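Local atomic coordinates of CbsA (Xanthomonas oryzae pv. oryzae, PDB entry 5XYH), a protein that probably hydrolyses cellulose as an exo-acting 1,4-beta-cellobiosidase of glycoside hydrolase family 6, serving this rice pathogen as a cell-wall degrading enzyme. Residues 292-297 / 356-361. Numbering follows the deposited sequence.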
# COMPACT_ATOMS: atom_id res chain seq x y z
N GLY A 292 4.49 14.05 7.26
CA GLY A 292 3.11 13.64 7.09
C GLY A 292 2.96 12.16 6.83
O GLY A 292 3.92 11.49 6.42
N PHE A 293 1.78 11.62 7.07
CA PHE A 293 1.51 10.21 6.80
C PHE A 293 0.38 10.07 5.78
O PHE A 293 -0.64 10.75 5.88
CB PHE A 293 1.16 9.46 8.09
CG PHE A 293 2.36 9.11 8.92
CD1 PHE A 293 3.05 10.09 9.61
CD2 PHE A 293 2.80 7.79 9.02
CE1 PHE A 293 4.17 9.78 10.39
CE2 PHE A 293 3.91 7.48 9.80
CZ PHE A 293 4.60 8.48 10.48
N LEU A 294 0.58 9.18 4.81
CA LEU A 294 -0.50 8.69 3.97
C LEU A 294 -1.00 7.37 4.54
O LEU A 294 -0.25 6.61 5.16
CB LEU A 294 -0.04 8.50 2.52
CG LEU A 294 0.72 9.66 1.88
CD1 LEU A 294 1.07 9.38 0.43
CD2 LEU A 294 -0.10 10.96 2.00
N ILE A 295 -2.30 7.11 4.34
CA ILE A 295 -2.89 5.80 4.60
C ILE A 295 -3.61 5.34 3.34
O ILE A 295 -4.39 6.09 2.76
CB ILE A 295 -3.84 5.82 5.81
CG1 ILE A 295 -3.07 6.24 7.07
CG2 ILE A 295 -4.49 4.44 5.99
CD1 ILE A 295 -3.93 6.52 8.31
N ASP A 296 -3.30 4.12 2.90
CA ASP A 296 -3.99 3.52 1.76
C ASP A 296 -5.34 3.01 2.24
O ASP A 296 -5.41 2.05 3.01
CB ASP A 296 -3.15 2.38 1.19
CG ASP A 296 -3.74 1.79 -0.10
OD1 ASP A 296 -4.92 2.07 -0.44
OD2 ASP A 296 -2.99 1.04 -0.77
N THR A 297 -6.42 3.65 1.78
CA THR A 297 -7.77 3.29 2.20
C THR A 297 -8.58 2.67 1.07
O THR A 297 -9.82 2.67 1.13
CB THR A 297 -8.50 4.52 2.75
OG1 THR A 297 -8.58 5.53 1.72
CG2 THR A 297 -7.75 5.09 3.97
N ALA A 356 -2.96 12.69 3.61
CA ALA A 356 -4.02 12.30 2.69
C ALA A 356 -4.39 10.85 2.92
O ALA A 356 -3.57 10.06 3.38
CB ALA A 356 -3.59 12.49 1.22
N TYR A 357 -5.65 10.52 2.65
CA TYR A 357 -6.04 9.14 2.37
C TYR A 357 -5.89 8.93 0.86
O TYR A 357 -6.34 9.78 0.08
CB TYR A 357 -7.48 8.84 2.79
CG TYR A 357 -7.79 9.06 4.26
CD1 TYR A 357 -6.87 8.74 5.25
CD2 TYR A 357 -9.01 9.58 4.66
CE1 TYR A 357 -7.15 8.95 6.61
CE2 TYR A 357 -9.31 9.79 5.99
CZ TYR A 357 -8.38 9.48 6.96
OH TYR A 357 -8.69 9.69 8.28
N VAL A 358 -5.25 7.83 0.46
CA VAL A 358 -4.98 7.57 -0.95
C VAL A 358 -5.47 6.16 -1.27
O VAL A 358 -5.59 5.30 -0.39
CB VAL A 358 -3.49 7.71 -1.33
CG1 VAL A 358 -2.95 9.12 -1.01
CG2 VAL A 358 -2.65 6.63 -0.64
N TRP A 359 -5.77 5.92 -2.54
CA TRP A 359 -6.03 4.56 -3.01
C TRP A 359 -4.71 4.10 -3.62
O TRP A 359 -4.47 4.26 -4.82
CB TRP A 359 -7.19 4.51 -3.99
CG TRP A 359 -8.51 4.62 -3.32
CD1 TRP A 359 -8.74 4.91 -2.00
CD2 TRP A 359 -9.79 4.41 -3.91
NE1 TRP A 359 -10.08 4.91 -1.75
CE2 TRP A 359 -10.75 4.61 -2.90
CE3 TRP A 359 -10.22 4.08 -5.20
CZ2 TRP A 359 -12.13 4.49 -3.14
CZ3 TRP A 359 -11.59 3.97 -5.44
CH2 TRP A 359 -12.52 4.17 -4.42
N GLY A 360 -3.84 3.57 -2.76
CA GLY A 360 -2.55 3.07 -3.22
C GLY A 360 -2.70 1.92 -4.18
O GLY A 360 -2.08 1.89 -5.24
N LYS A 361 -3.53 0.95 -3.83
CA LYS A 361 -3.87 -0.12 -4.75
C LYS A 361 -5.35 -0.00 -5.09
O LYS A 361 -6.20 -0.12 -4.20
CB LYS A 361 -3.56 -1.49 -4.14
CG LYS A 361 -4.07 -2.64 -5.01
CD LYS A 361 -2.98 -3.65 -5.26
CE LYS A 361 -3.54 -4.85 -6.04
NZ LYS A 361 -2.46 -5.82 -6.34
O HOH W 1 -6.08 -0.17 -1.53
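Both carboxylate oxygens of Asp-296 are gripped where strand 292-296 ends beside the turn at 359-361. OD2 takes a weak bond from Lys-361 N, 3.1 Å away but bent to 132° at the hydrogen, and a further bond from Ala-235 N. OD1 accepts from Gly-298 N and from a water at 2.7 Å, which also donates to Lys-361 O and so ties carboxylate to turn. A chi1 of -174° sets CG anti to the backbone N, on the side of Gly-360 N, and Gly-360 CA approaches OD2 to 3.2 Å.

Upstream, the pairing is parallel, with Leu-294 opposite Ala-356, Ile-295 opposite Tyr-357 and Asp-296 opposite Val-358. Its ladder tightens toward the C-terminal end: Ile-295 N to Ala-356 O is weak at 3.4 Å, Val-358 N to Ile-295 O is 3.0 Å and nearly straight (170°), and Thr-297 N meets Val-358 O at 2.8 Å.

On the Asp-296 face, Leu-294 CD2 packs against Ala-356 CB at 3.9 Å. On the other, the Tyr-357 ring lies obliquely beside Ile-295 CB and Thr-297 CG2. Thr-297 OG1 sits in plane at the edge of the Trp-359 indole, 3.8 Å from CD1; this hydroxyl and the indole NE1 both bond to Met-344 O, a shared acceptor that links the two residues.

Strand 292-296 lies between 229-232 and 354-358, and the contact joins adjacent parallel strands of the distorted beta/alpha barrel known for family 6, whose C-terminal strand ends face the substrate-binding side in relatives. The buried carboxylate thus accepts from Gly-298 N, Ala-235 N, the water and, weakly, Lys-361 N, linking 359-361 to the strand end through one weak bond and a water bridge.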